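Local coordinates for succinate dehydrogenase subunit A (Mycolicibacterium smegmatis, PDB 7D6V), which probably serves as the FAD-binding flavoprotein subunit of succinate dehydrogenase, oxidising succinate to fumarate and passing the electrons to the iron-sulfur subunit on their way to quinone, at residues G20-I25 against V98-T103; M243-F248 against L555-S560; S8-V13 against P451-V456; G186-Y191 against D463-V468. One frame throughout, in Å; residues are numbered along the deposited sequence.

Interaction 1: residues G20-I25 against V98-T103; sequences GLRAVI and VWELET
Arg22 and Glu100 carry this helix-to-helix contact alone, as a salt bridge between backbones whose nearest CA atoms, Arg22 CA and Leu101 CA, are 9.9 Å apart. One carboxylate oxygen does all the touching. Glu100 OE2 sits at the guanidinium edge, near its plane, where it pairs with Arg22 NH1. The modelled 2.4 Å from Arg22 NH1 to Glu100 OE2 is too short to be trusted in detail at this resolution. A weak, bent second bond runs from Arg22 NE to Glu100 OE2 at 3.2 Å. The two side chains meet at about a right angle, with their flat ends turned 50° from each other. Arg22 leaves its helix with CG anti to the backbone N (chi1 -162°) and bends at chi2, which carries the guanidinium across to the glutamate. Glu100 runs out extended beyond CG to meet it.

In the second shell, Arg97 NE forms another salt bridge to Glu100 OE2, so two arginines share that oxygen; Arg437 packs against Arg22. Thr103 OG1 donates to Glu100 O at 2.6 Å, linking Thr103 back to the main chain of Glu100.

Helix 18-30 holds Gly20 of a GxGxxG pattern consistent with the Rossmann-type FAD fold, and the Arg22 side chain is about 8 Å from FAD. Leu21, Val24 and Ile25 pack on helix 136-159, and Val24 also on strand 34-37. Leu101 of helix 84-102 rests on Leu433 of helix 427-448, while Trp99, Glu102 and Thr103 pack on the iron-sulfur subunit.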
loop_
_atom_site.group_PDB
_atom_site.type_symbol
_atom_site.label_atom_id
_atom_site.label_comp_id
_atom_site.label_asym_id
_atom_site.label_seq_id
_atom_site.Cartn_x
_atom_site.Cartn_y
_atom_site.Cartn_z
ATOM N N GLY A 20 13.871 12.158 2.205
ATOM C CA GLY A 20 13.611 13.324 1.380
ATOM C C GLY A 20 12.454 14.158 1.890
ATOM O O GLY A 20 12.543 15.386 1.947
ATOM N N LEU A 21 11.355 13.509 2.274
ATOM C CA LEU A 21 10.203 14.261 2.758
ATOM C C LEU A 21 10.495 14.936 4.091
ATOM O O LEU A 21 10.072 16.078 4.317
ATOM C CB LEU A 21 8.985 13.345 2.855
ATOM C CG LEU A 21 8.464 12.867 1.497
ATOM C CD1 LEU A 21 7.141 12.147 1.633
ATOM C CD2 LEU A 21 8.340 14.035 0.540
ATOM N N ARG A 22 11.224 14.263 4.987
ATOM C CA ARG A 22 11.591 14.899 6.246
ATOM C C ARG A 22 12.492 16.105 6.006
ATOM O O ARG A 22 12.338 17.148 6.658
ATOM C CB ARG A 22 12.270 13.882 7.164
ATOM C CG ARG A 22 12.316 14.289 8.624
ATOM C CD ARG A 22 10.960 14.770 9.094
ATOM N NE ARG A 22 11.017 15.378 10.418
ATOM C CZ ARG A 22 11.218 16.670 10.640
ATOM N NH1 ARG A 22 11.251 17.131 11.880
ATOM N NH2 ARG A 22 11.388 17.502 9.626
ATOM N N ALA A 23 13.428 15.988 5.059
ATOM C CA ALA A 23 14.283 17.118 4.713
ATOM C C ALA A 23 13.473 18.276 4.149
ATOM O O ALA A 23 13.749 19.441 4.450
ATOM C CB ALA A 23 15.353 16.681 3.714
ATOM N N VAL A 24 12.480 17.974 3.312
ATOM C CA VAL A 24 11.636 19.023 2.743
ATOM C C VAL A 24 10.878 19.751 3.844
ATOM O O VAL A 24 10.799 20.987 3.859
ATOM C CB VAL A 24 10.678 18.432 1.698
ATOM C CG1 VAL A 24 9.696 19.484 1.228
ATOM C CG2 VAL A 24 11.464 17.880 0.538
ATOM N N ILE A 25 10.306 18.993 4.781
ATOM C CA ILE A 25 9.570 19.605 5.885
ATOM C C ILE A 25 10.488 20.505 6.702
ATOM O O ILE A 25 10.133 21.641 7.040
ATOM C CB ILE A 25 8.912 18.521 6.758
ATOM C CG1 ILE A 25 7.865 17.758 5.952
ATOM C CG2 ILE A 25 8.283 19.136 7.990
ATOM C CD1 ILE A 25 7.436 16.463 6.579
ATOM N N VAL A 98 10.027 10.132 15.987
ATOM C CA VAL A 98 8.857 9.263 16.034
ATOM C C VAL A 98 7.699 9.964 16.731
ATOM O O VAL A 98 6.545 9.860 16.304
ATOM C CB VAL A 98 9.210 7.929 16.718
ATOM C CG1 VAL A 98 8.011 7.002 16.718
ATOM C CG2 VAL A 98 10.384 7.279 16.017
ATOM N N TRP A 99 7.986 10.691 17.813
ATOM C CA TRP A 99 6.925 11.407 18.514
ATOM C C TRP A 99 6.313 12.494 17.643
ATOM O O TRP A 99 5.094 12.685 17.646
ATOM C CB TRP A 99 7.454 12.005 19.813
ATOM C CG TRP A 99 7.492 11.030 20.924
ATOM C CD1 TRP A 99 6.636 9.995 21.130
ATOM C CD2 TRP A 99 8.438 10.991 21.993
ATOM N NE1 TRP A 99 6.989 9.309 22.263
ATOM C CE2 TRP A 99 8.095 9.901 22.812
ATOM C CE3 TRP A 99 9.542 11.773 22.338
ATOM C CZ2 TRP A 99 8.814 9.573 23.952
ATOM C CZ3 TRP A 99 10.255 11.443 23.469
ATOM C CH2 TRP A 99 9.889 10.354 24.264
ATOM N N GLU A 100 7.139 13.227 16.898
ATOM C CA GLU A 100 6.592 14.265 16.036
ATOM C C GLU A 100 5.934 13.695 14.788
ATOM O O GLU A 100 5.187 14.414 14.121
ATOM C CB GLU A 100 7.672 15.277 15.649
ATOM C CG GLU A 100 8.703 14.778 14.670
ATOM C CD GLU A 100 9.899 15.702 14.574
ATOM O OE1 GLU A 100 10.037 16.589 15.441
ATOM O OE2 GLU A 100 10.699 15.543 13.630
ATOM N N LEU A 101 6.193 12.426 14.459
ATOM C CA LEU A 101 5.456 11.790 13.371
ATOM C C LEU A 101 3.960 11.750 13.654
ATOM O O LEU A 101 3.146 11.947 12.746
ATOM C CB LEU A 101 5.972 10.374 13.125
ATOM C CG LEU A 101 6.973 10.162 11.996
ATOM C CD1 LEU A 101 7.347 8.698 11.918
ATOM C CD2 LEU A 101 6.398 10.642 10.679
ATOM N N GLU A 102 3.572 11.482 14.900
ATOM C CA GLU A 102 2.152 11.369 15.208
ATOM C C GLU A 102 1.493 12.711 15.489
ATOM O O GLU A 102 0.264 12.768 15.581
ATOM C CB GLU A 102 1.932 10.417 16.385
ATOM C CG GLU A 102 2.555 10.842 17.686
ATOM C CD GLU A 102 2.204 9.899 18.815
ATOM O OE1 GLU A 102 1.304 9.060 18.620
ATOM O OE2 GLU A 102 2.824 9.997 19.894
ATOM N N THR A 103 2.269 13.789 15.624
ATOM C CA THR A 103 1.684 15.120 15.541
ATOM C C THR A 103 1.299 15.472 14.114
ATOM O O THR A 103 0.541 16.424 13.904
ATOM C CB THR A 103 2.648 16.172 16.087
ATOM O OG1 THR A 103 3.788 16.273 15.227
ATOM C CG2 THR A 103 3.098 15.797 17.474
#

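Interaction 2: residues M243-F248 against L555-S560; sequences MEFIQF and LQRTES
Arg557 lies between Glu244 and Glu559 in a buried salt-bridge network that ties the FAD-binding domain to the C-terminal flavoprotein region. Glu244 stands in the loop leading into strand 246-253, and Arg557 is the first residue to leave helical backbone angles after helix 532-556.

The charged contacts use different corners of the guanidinium. Across the contact, Arg557 NE donates to Glu244 OE2 at 2.8 Å, meeting the carboxylate on its anti side and modestly out of its plane. The two side chains cross at about a right angle. Within 555-560, Arg557 NH1 donates to Glu559 OE2 at 2.9 Å, with that oxygen in the guanidinium plane. Further hydrogen bonds from NH1 to Trp576 O and from NH2 to Thr579 O complete the grip, so all three nitrogens have acceptors and the rotation of the group is fixed. The two carboxylates probably offset the buried positive charge of the arginine.

The nonpolar contact belongs to Phe245. Its ring, tilted 55° to the guanidinium, puts CZ over one face of that group, 3.7 Å from Arg557 NE. A bend at chi3 (-71°) turns the arginine so that its edge faces Glu244 while its flat side lies under the phenylalanine tip. Glu244 CG covers a face of the Phe245 ring near its rim, so neighbouring residues pack together as they meet the arginine.

At the bend, the methylene CD of Arg557 comes 3.6 Å from Phe245 CZ and 3.5 Å from Glu244 OE2.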
loop_
_atom_site.group_PDB
_atom_site.type_symbol
_atom_site.label_atom_id
_atom_site.label_comp_id
_atom_site.label_asym_id
_atom_site.label_seq_id
_atom_site.Cartn_x
_atom_site.Cartn_y
_atom_site.Cartn_z
ATOM N N MET A 243 31.317 0.882 0.092
ATOM C CA MET A 243 30.524 0.358 -1.011
ATOM C C MET A 243 30.600 -1.157 -1.124
ATOM O O MET A 243 29.788 -1.748 -1.842
ATOM C CB MET A 243 30.962 1.001 -2.326
ATOM C CG MET A 243 30.469 2.426 -2.506
ATOM S SD MET A 243 28.802 2.688 -1.873
ATOM C CE MET A 243 27.813 2.136 -3.255
ATOM N N GLU A 244 31.542 -1.796 -0.435
ATOM C CA GLU A 244 31.647 -3.247 -0.417
ATOM C C GLU A 244 30.725 -3.895 0.603
ATOM O O GLU A 244 30.694 -5.125 0.694
ATOM C CB GLU A 244 33.092 -3.666 -0.131
ATOM C CG GLU A 244 33.572 -3.335 1.270
ATOM C CD GLU A 244 34.134 -1.931 1.391
ATOM O OE1 GLU A 244 33.552 -0.994 0.811
ATOM O OE2 GLU A 244 35.163 -1.762 2.072
ATOM N N PHE A 245 29.979 -3.108 1.367
ATOM C CA PHE A 245 29.127 -3.622 2.432
ATOM C C PHE A 245 27.685 -3.588 1.946
ATOM O O PHE A 245 27.027 -2.547 1.975
ATOM C CB PHE A 245 29.325 -2.816 3.708
ATOM C CG PHE A 245 30.645 -3.061 4.360
ATOM C CD1 PHE A 245 31.637 -2.105 4.322
ATOM C CD2 PHE A 245 30.901 -4.260 4.992
ATOM C CE1 PHE A 245 32.855 -2.337 4.907
ATOM C CE2 PHE A 245 32.116 -4.496 5.583
ATOM C CZ PHE A 245 33.094 -3.535 5.542
ATOM N N ILE A 246 27.201 -4.741 1.500
ATOM C CA ILE A 246 25.850 -4.898 0.984
ATOM C C ILE A 246 25.184 -6.017 1.764
ATOM O O ILE A 246 25.780 -7.080 1.962
ATOM C CB ILE A 246 25.852 -5.204 -0.525
ATOM C CG1 ILE A 246 26.332 -3.987 -1.311
ATOM C CG2 ILE A 246 24.474 -5.630 -0.989
ATOM C CD1 ILE A 246 26.512 -4.247 -2.776
ATOM N N GLN A 247 23.962 -5.773 2.220
ATOM C CA GLN A 247 23.210 -6.799 2.923
ATOM C C GLN A 247 22.613 -7.774 1.918
ATOM O O GLN A 247 21.920 -7.369 0.979
ATOM C CB GLN A 247 22.120 -6.174 3.785
ATOM C CG GLN A 247 21.538 -7.132 4.801
ATOM C CD GLN A 247 20.995 -6.428 6.017
ATOM O OE1 GLN A 247 21.747 -5.968 6.872
ATOM N NE2 GLN A 247 19.676 -6.323 6.093
ATOM N N PHE A 248 22.913 -9.052 2.100
ATOM C CA PHE A 248 22.307 -10.125 1.333
ATOM C C PHE A 248 21.546 -11.029 2.286
ATOM O O PHE A 248 22.089 -11.449 3.312
ATOM C CB PHE A 248 23.353 -10.949 0.588
ATOM C CG PHE A 248 24.072 -10.207 -0.496
ATOM C CD1 PHE A 248 25.314 -9.649 -0.259
ATOM C CD2 PHE A 248 23.530 -10.104 -1.761
ATOM C CE1 PHE A 248 25.986 -8.979 -1.254
ATOM C CE2 PHE A 248 24.200 -9.436 -2.762
ATOM C CZ PHE A 248 25.428 -8.874 -2.509
ATOM N N LEU A 555 37.286 -5.891 -3.841
ATOM C CA LEU A 555 38.610 -6.442 -4.100
ATOM C C LEU A 555 39.638 -5.894 -3.121
ATOM O O LEU A 555 40.552 -6.614 -2.706
ATOM C CB LEU A 555 39.038 -6.144 -5.535
ATOM C CG LEU A 555 40.373 -6.765 -5.949
ATOM C CD1 LEU A 555 40.219 -8.260 -6.169
ATOM C CD2 LEU A 555 40.921 -6.091 -7.188
ATOM N N GLN A 556 39.510 -4.623 -2.745
ATOM C CA GLN A 556 40.540 -4.011 -1.917
ATOM C C GLN A 556 40.444 -4.416 -0.451
ATOM O O GLN A 556 41.480 -4.523 0.215
ATOM C CB GLN A 556 40.483 -2.491 -2.043
ATOM C CG GLN A 556 41.778 -1.813 -1.650
ATOM C CD GLN A 556 42.047 -0.570 -2.461
ATOM O OE1 GLN A 556 41.601 -0.451 -3.600
ATOM N NE2 GLN A 556 42.779 0.369 -1.876
ATOM N N ARG A 557 39.242 -4.640 0.079
ATOM C CA ARG A 557 39.115 -4.993 1.495
ATOM C C ARG A 557 39.395 -6.480 1.677
ATOM O O ARG A 557 38.551 -7.326 1.381
ATOM C CB ARG A 557 37.735 -4.629 2.031
ATOM C CG ARG A 557 37.566 -4.968 3.505
ATOM C CD ARG A 557 36.342 -4.323 4.117
ATOM N NE ARG A 557 36.502 -2.882 4.268
ATOM C CZ ARG A 557 36.852 -2.283 5.400
ATOM N NH1 ARG A 557 37.084 -3.000 6.489
ATOM N NH2 ARG A 557 36.972 -0.966 5.445
ATOM N N THR A 558 40.580 -6.801 2.186
ATOM C CA THR A 558 41.002 -8.191 2.365
ATOM C C THR A 558 40.780 -8.653 3.805
ATOM O O THR A 558 41.716 -8.976 4.536
ATOM C CB THR A 558 42.462 -8.356 1.952
ATOM O OG1 THR A 558 43.282 -7.470 2.724
ATOM C CG2 THR A 558 42.634 -8.040 0.481
ATOM N N GLU A 559 39.511 -8.686 4.201
ATOM C CA GLU A 559 39.079 -9.247 5.476
ATOM C C GLU A 559 37.562 -9.342 5.433
ATOM O O GLU A 559 36.915 -8.770 4.553
ATOM C CB GLU A 559 39.582 -8.415 6.665
ATOM C CG GLU A 559 39.105 -6.969 6.724
ATOM C CD GLU A 559 37.831 -6.788 7.518
ATOM O OE1 GLU A 559 37.523 -7.662 8.347
ATOM O OE2 GLU A 559 37.145 -5.767 7.328
ATOM N N SER A 560 36.997 -10.082 6.381
ATOM C CA SER A 560 35.561 -10.327 6.429
ATOM C C SER A 560 34.955 -9.578 7.606
ATOM O O SER A 560 35.506 -9.599 8.708
ATOM C CB SER A 560 35.260 -11.821 6.543
ATOM O OG SER A 560 35.708 -12.519 5.398
#

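Interaction 3: residues S8-V13 against P451-V456; sequences SYDVVV and PDRPKV
Arg453 reaches from the loop between helices 427-448 and 458-469 to hold Tyr9 and Asp10, just ahead of the central strand 11-14 of the parallel, Rossmann-type sheet.

The salt bridge pairs Arg453 NH1 with Asp10 OD1 at 2.9 Å. The nitrogen meets the oxygen nearly along its C-O axis, and the oxygen is in the guanidinium plane, although the carboxylate itself is turned 65° away from that plane. Asp10 OD2 accepts from the backbone N of Arg33, just ahead of strand 34-37, which holds the carboxylate by its other oxygen.

A second hydrogen bond uses the main chain. Arg453 NH2 donates to Tyr9 O at 2.7 Å with a bent N-H...O angle of 134°, coming from above the carbonyl plane and not along a lone pair. A kink at chi3 in the otherwise reaching side chain sets both terminal nitrogens against consecutive residues of the segment. Ser8 OG adds only a loose approach, 4.1 Å from Arg453 NH2.

The loop is fastened nearby as well, where Lys455 N bonds to Asp180 OD2 and Arg453 packs on Pro203.

One guanidinium thus probably offsets the charge of Asp10 while also binding a backbone carbonyl. With Arg453 exposed, solvent probably screens the charge attraction, and directional bonds to two adjacent residues define where the loop sits.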
loop_
_atom_site.group_PDB
_atom_site.type_symbol
_atom_site.label_atom_id
_atom_site.label_comp_id
_atom_site.label_asym_id
_atom_site.label_seq_id
_atom_site.Cartn_x
_atom_site.Cartn_y
_atom_site.Cartn_z
ATOM N N SER A 8 13.677 28.204 -10.356
ATOM C CA SER A 8 14.612 28.783 -9.400
ATOM C C SER A 8 14.113 28.503 -7.991
ATOM O O SER A 8 12.978 28.854 -7.652
ATOM C CB SER A 8 14.767 30.285 -9.629
ATOM O OG SER A 8 15.809 30.816 -8.834
ATOM N N TYR A 9 14.957 27.873 -7.177
ATOM C CA TYR A 9 14.606 27.513 -5.812
ATOM C C TYR A 9 15.822 27.700 -4.916
ATOM O O TYR A 9 16.923 27.995 -5.381
ATOM C CB TYR A 9 14.089 26.074 -5.725
ATOM C CG TYR A 9 12.708 25.899 -6.300
ATOM C CD1 TYR A 9 11.582 26.121 -5.527
ATOM C CD2 TYR A 9 12.530 25.526 -7.624
ATOM C CE1 TYR A 9 10.319 25.969 -6.050
ATOM C CE2 TYR A 9 11.273 25.373 -8.156
ATOM C CZ TYR A 9 10.170 25.596 -7.367
ATOM O OH TYR A 9 8.912 25.443 -7.895
ATOM N N ASP A 10 15.604 27.541 -3.612
ATOM C CA ASP A 10 16.692 27.606 -2.644
ATOM C C ASP A 10 17.365 26.255 -2.450
ATOM O O ASP A 10 18.590 26.186 -2.313
ATOM C CB ASP A 10 16.176 28.117 -1.298
ATOM C CG ASP A 10 15.847 29.592 -1.320
ATOM O OD1 ASP A 10 16.605 30.365 -1.940
ATOM O OD2 ASP A 10 14.830 29.983 -0.712
ATOM N N VAL A 11 16.586 25.178 -2.426
ATOM C CA VAL A 11 17.109 23.832 -2.257
ATOM C C VAL A 11 16.263 22.886 -3.094
ATOM O O VAL A 11 15.054 23.075 -3.251
ATOM C CB VAL A 11 17.128 23.409 -0.766
ATOM C CG1 VAL A 11 15.725 23.374 -0.195
ATOM C CG2 VAL A 11 17.820 22.068 -0.584
ATOM N N VAL A 12 16.915 21.877 -3.664
ATOM C CA VAL A 12 16.243 20.818 -4.405
ATOM C C VAL A 12 16.512 19.501 -3.696
ATOM O O VAL A 12 17.672 19.136 -3.475
ATOM C CB VAL A 12 16.709 20.760 -5.871
ATOM C CG1 VAL A 12 16.092 19.568 -6.575
ATOM C CG2 VAL A 12 16.340 22.036 -6.594
ATOM N N VAL A 13 15.447 18.796 -3.334
ATOM C CA VAL A 13 15.542 17.475 -2.728
ATOM C C VAL A 13 15.174 16.455 -3.793
ATOM O O VAL A 13 14.047 16.454 -4.299
ATOM C CB VAL A 13 14.633 17.355 -1.495
ATOM C CG1 VAL A 13 14.753 15.975 -0.882
ATOM C CG2 VAL A 13 14.992 18.415 -0.474
ATOM N N PRO A 451 27.237 34.144 0.493
ATOM C CA PRO A 451 27.366 35.538 0.046
ATOM C C PRO A 451 26.644 35.809 -1.266
ATOM O O PRO A 451 25.868 36.764 -1.368
ATOM C CB PRO A 451 28.882 35.720 -0.102
ATOM C CG PRO A 451 29.414 34.348 -0.314
ATOM C CD PRO A 451 28.517 33.417 0.443
ATOM N N ASP A 452 26.890 34.977 -2.276
ATOM C CA ASP A 452 26.229 35.108 -3.566
ATOM C C ASP A 452 25.866 33.727 -4.088
ATOM O O ASP A 452 26.435 32.713 -3.676
ATOM C CB ASP A 452 27.098 35.890 -4.571
ATOM C CG ASP A 452 28.458 35.249 -4.817
ATOM O OD1 ASP A 452 29.437 36.008 -4.977
ATOM O OD2 ASP A 452 28.565 34.007 -4.869
ATOM N N ARG A 453 24.905 33.695 -4.995
ATOM C CA ARG A 453 24.405 32.405 -5.453
ATOM C C ARG A 453 25.155 31.954 -6.700
ATOM O O ARG A 453 25.355 32.758 -7.619
ATOM C CB ARG A 453 22.916 32.476 -5.742
ATOM C CG ARG A 453 22.062 32.479 -4.490
ATOM C CD ARG A 453 20.675 33.004 -4.774
ATOM N NE ARG A 453 19.846 32.018 -5.456
ATOM C CZ ARG A 453 18.951 31.250 -4.846
ATOM N NH1 ARG A 453 18.769 31.356 -3.536
ATOM N NH2 ARG A 453 18.237 30.378 -5.546
ATOM N N PRO A 454 25.587 30.696 -6.756
ATOM C CA PRO A 454 26.265 30.199 -7.957
ATOM C C PRO A 454 25.336 30.176 -9.160
ATOM O O PRO A 454 24.124 29.990 -9.037
ATOM C CB PRO A 454 26.700 28.784 -7.556
ATOM C CG PRO A 454 25.836 28.430 -6.391
ATOM C CD PRO A 454 25.572 29.701 -5.673
ATOM N N LYS A 455 25.925 30.361 -10.336
ATOM C CA LYS A 455 25.189 30.513 -11.582
ATOM C C LYS A 455 25.416 29.312 -12.490
ATOM O O LYS A 455 26.550 28.854 -12.658
ATOM C CB LYS A 455 25.615 31.794 -12.299
ATOM C CG LYS A 455 25.246 33.056 -11.548
ATOM C CD LYS A 455 25.674 34.303 -12.298
ATOM C CE LYS A 455 25.213 35.555 -11.572
ATOM N NZ LYS A 455 25.902 35.722 -10.267
ATOM N N VAL A 456 24.330 28.806 -13.076
ATOM C CA VAL A 456 24.439 27.720 -14.041
ATOM C C VAL A 456 24.986 28.253 -15.358
ATOM O O VAL A 456 24.586 29.323 -15.836
ATOM C CB VAL A 456 23.080 27.026 -14.243
ATOM C CG1 VAL A 456 22.631 26.361 -12.963
ATOM C CG2 VAL A 456 22.033 28.016 -14.712
#

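Interaction 4: residues G186-Y191 against D463-V468; sequences GAFGYY and DATRLV
Phe188 and Ala464 mark the closest backbone approach, 7.5 Å between their CA atoms, where strand 186-191 and helix 463-468 run in roughly the same direction, their axes 9.5 Å apart and inclined by 34°. Phe188 carries nearly all of the packing. With CG anti to the backbone N (chi1 177°), its ring stands out from the strand and reaches the helix surface. Ala464 CB meets one side of the ring obliquely, 3.6 Å from Phe188 CD2 and 3.8 Å from CE2. The small methyl lets the aromatic group come close to the helix backbone, with Phe188 CE2 at 4.0 Å from Ala464 C. One turn on, Val468 CG2 lies at the ring edge, a looser 4.4 Å from Phe188 CE2.

This joins helix 458-469 to the face of a mixed four-stranded sheet whose strands 172-179, 184-191 and 197-200 form an antiparallel meander, packed beside the FAD-binding core. Phe197 of the adjacent strand touches the Phe188 ring and also Thr465 and Val468, so the helix rests on two aromatic side chains from neighbouring strands.

Thr465 brings a polar atom to the ring: OG1 is 3.5 Å from Phe188 CZ, a van der Waals approach, while its hydrogen bond goes back to Val461 O one turn earlier in the helix. Tyr190 also directs its CB toward the helix, but its ring meets Trp534 and His535 of helix 532-556. On the exposed side of the helix, Arg466 NH1 forms a salt bridge with Asp463 OD1 at 3.1 Å, approaching from above the carboxylate plane.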
loop_
_atom_site.group_PDB
_atom_site.type_symbol
_atom_site.label_atom_id
_atom_site.label_comp_id
_atom_site.label_asym_id
_atom_site.label_seq_id
_atom_site.Cartn_x
_atom_site.Cartn_y
_atom_site.Cartn_z
ATOM N N GLY A 186 22.800 23.668 -9.485
ATOM C CA GLY A 186 21.476 23.245 -9.886
ATOM C C GLY A 186 21.479 21.805 -10.350
ATOM O O GLY A 186 22.505 21.127 -10.351
ATOM N N ALA A 187 20.294 21.353 -10.749
ATOM C CA ALA A 187 20.085 19.992 -11.216
ATOM C C ALA A 187 19.408 20.013 -12.577
ATOM O O ALA A 187 18.549 20.857 -12.841
ATOM C CB ALA A 187 19.238 19.188 -10.225
ATOM N N PHE A 188 19.800 19.078 -13.434
ATOM C CA PHE A 188 19.260 18.947 -14.779
ATOM C C PHE A 188 18.613 17.578 -14.927
ATOM O O PHE A 188 19.183 16.568 -14.510
ATOM C CB PHE A 188 20.364 19.139 -15.825
ATOM C CG PHE A 188 19.906 18.955 -17.242
ATOM C CD1 PHE A 188 19.382 20.016 -17.957
ATOM C CD2 PHE A 188 20.013 17.725 -17.864
ATOM C CE1 PHE A 188 18.967 19.850 -19.259
ATOM C CE2 PHE A 188 19.594 17.556 -19.164
ATOM C CZ PHE A 188 19.074 18.620 -19.861
ATOM N N GLY A 189 17.426 17.544 -15.517
ATOM C CA GLY A 189 16.739 16.286 -15.693
ATOM C C GLY A 189 15.678 16.384 -16.763
ATOM O O GLY A 189 15.612 17.359 -17.512
ATOM N N TYR A 190 14.833 15.359 -16.818
ATOM C CA TYR A 190 13.775 15.297 -17.814
ATOM C C TYR A 190 12.480 14.847 -17.159
ATOM O O TYR A 190 12.485 14.164 -16.133
ATOM C CB TYR A 190 14.133 14.343 -18.968
ATOM C CG TYR A 190 14.324 12.907 -18.539
ATOM C CD1 TYR A 190 15.568 12.440 -18.153
ATOM C CD2 TYR A 190 13.258 12.018 -18.519
ATOM C CE1 TYR A 190 15.746 11.134 -17.758
ATOM C CE2 TYR A 190 13.427 10.714 -18.122
ATOM C CZ TYR A 190 14.674 10.276 -17.746
ATOM O OH TYR A 190 14.852 8.973 -17.350
ATOM N N TYR A 191 11.370 15.237 -17.773
ATOM C CA TYR A 191 10.061 14.730 -17.391
ATOM C C TYR A 191 9.832 13.383 -18.057
ATOM O O TYR A 191 10.039 13.238 -19.264
ATOM C CB TYR A 191 8.964 15.706 -17.804
ATOM C CG TYR A 191 8.921 16.984 -17.005
ATOM C CD1 TYR A 191 9.294 18.192 -17.573
ATOM C CD2 TYR A 191 8.485 16.987 -15.691
ATOM C CE1 TYR A 191 9.250 19.360 -16.854
ATOM C CE2 TYR A 191 8.436 18.152 -14.963
ATOM C CZ TYR A 191 8.818 19.336 -15.550
ATOM O OH TYR A 191 8.770 20.502 -14.828
ATOM N N ASP A 463 26.004 20.167 -22.619
ATOM C CA ASP A 463 26.667 18.876 -22.466
ATOM C C ASP A 463 25.713 17.825 -21.914
ATOM O O ASP A 463 25.679 16.688 -22.401
ATOM C CB ASP A 463 27.885 19.019 -21.558
ATOM C CG ASP A 463 29.115 19.486 -22.301
ATOM O OD1 ASP A 463 29.328 19.029 -23.444
ATOM O OD2 ASP A 463 29.869 20.311 -21.744
ATOM N N ALA A 464 24.931 18.187 -20.894
ATOM C CA ALA A 464 23.984 17.237 -20.319
ATOM C C ALA A 464 22.910 16.845 -21.327
ATOM O O ALA A 464 22.515 15.674 -21.405
ATOM C CB ALA A 464 23.355 17.824 -19.058
ATOM N N THR A 465 22.423 17.815 -22.103
ATOM C CA THR A 465 21.436 17.524 -23.137
ATOM C C THR A 465 21.998 16.560 -24.175
ATOM O O THR A 465 21.334 15.595 -24.573
ATOM C CB THR A 465 20.989 18.825 -23.801
ATOM O OG1 THR A 465 20.607 19.765 -22.793
ATOM C CG2 THR A 465 19.817 18.582 -24.721
ATOM N N ARG A 466 23.229 16.810 -24.623
ATOM C CA ARG A 466 23.864 15.924 -25.590
ATOM C C ARG A 466 24.011 14.520 -25.026
ATOM O O ARG A 466 23.738 13.529 -25.715
ATOM C CB ARG A 466 25.229 16.488 -25.977
ATOM C CG ARG A 466 25.320 16.998 -27.392
ATOM C CD ARG A 466 26.765 17.055 -27.847
ATOM N NE ARG A 466 27.563 17.961 -27.023
ATOM C CZ ARG A 466 27.441 19.286 -27.011
ATOM N NH1 ARG A 466 28.217 20.012 -26.221
ATOM N NH2 ARG A 466 26.551 19.890 -27.789
ATOM N N LEU A 467 24.430 14.419 -23.764
ATOM C CA LEU A 467 24.625 13.114 -23.146
ATOM C C LEU A 467 23.315 12.344 -23.050
ATOM O O LEU A 467 23.273 11.144 -23.341
ATOM C CB LEU A 467 25.260 13.285 -21.767
ATOM C CG LEU A 467 25.877 12.050 -21.112
ATOM C CD1 LEU A 467 27.102 12.443 -20.309
ATOM C CD2 LEU A 467 24.864 11.340 -20.231
ATOM N N VAL A 468 22.231 13.009 -22.644
ATOM C CA VAL A 468 20.971 12.285 -22.507
ATOM C C VAL A 468 20.309 12.010 -23.851
ATOM O O VAL A 468 19.470 11.106 -23.938
ATOM C CB VAL A 468 19.977 13.020 -21.591
ATOM C CG1 VAL A 468 20.568 13.198 -20.211
ATOM C CG2 VAL A 468 19.576 14.354 -22.187
#

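Interactions 2 and 4 are buried, whereas interaction 1 is partly buried beside the iron-sulfur subunit and interaction 3 is largely at the surface. Arginine-carboxylate pairs make the first three: bridging two helices in interaction 1, with a second arginine on the same carboxylate, with acceptors at all three guanidinium nitrogens in interaction 2, and shared with a main-chain carbonyl in interaction 3. Interaction 4 is apolar packing. Strand 11-14 and helix 18-30 are consecutive, and interactions 1 and 3 touch through Val24 and Val13. Interactions 3 and 4, centres about 17 Å apart, both engage the chain following helix 427-448. Interaction 2 lies across the chain's centre from interaction 1, their centres about 33 Å apart.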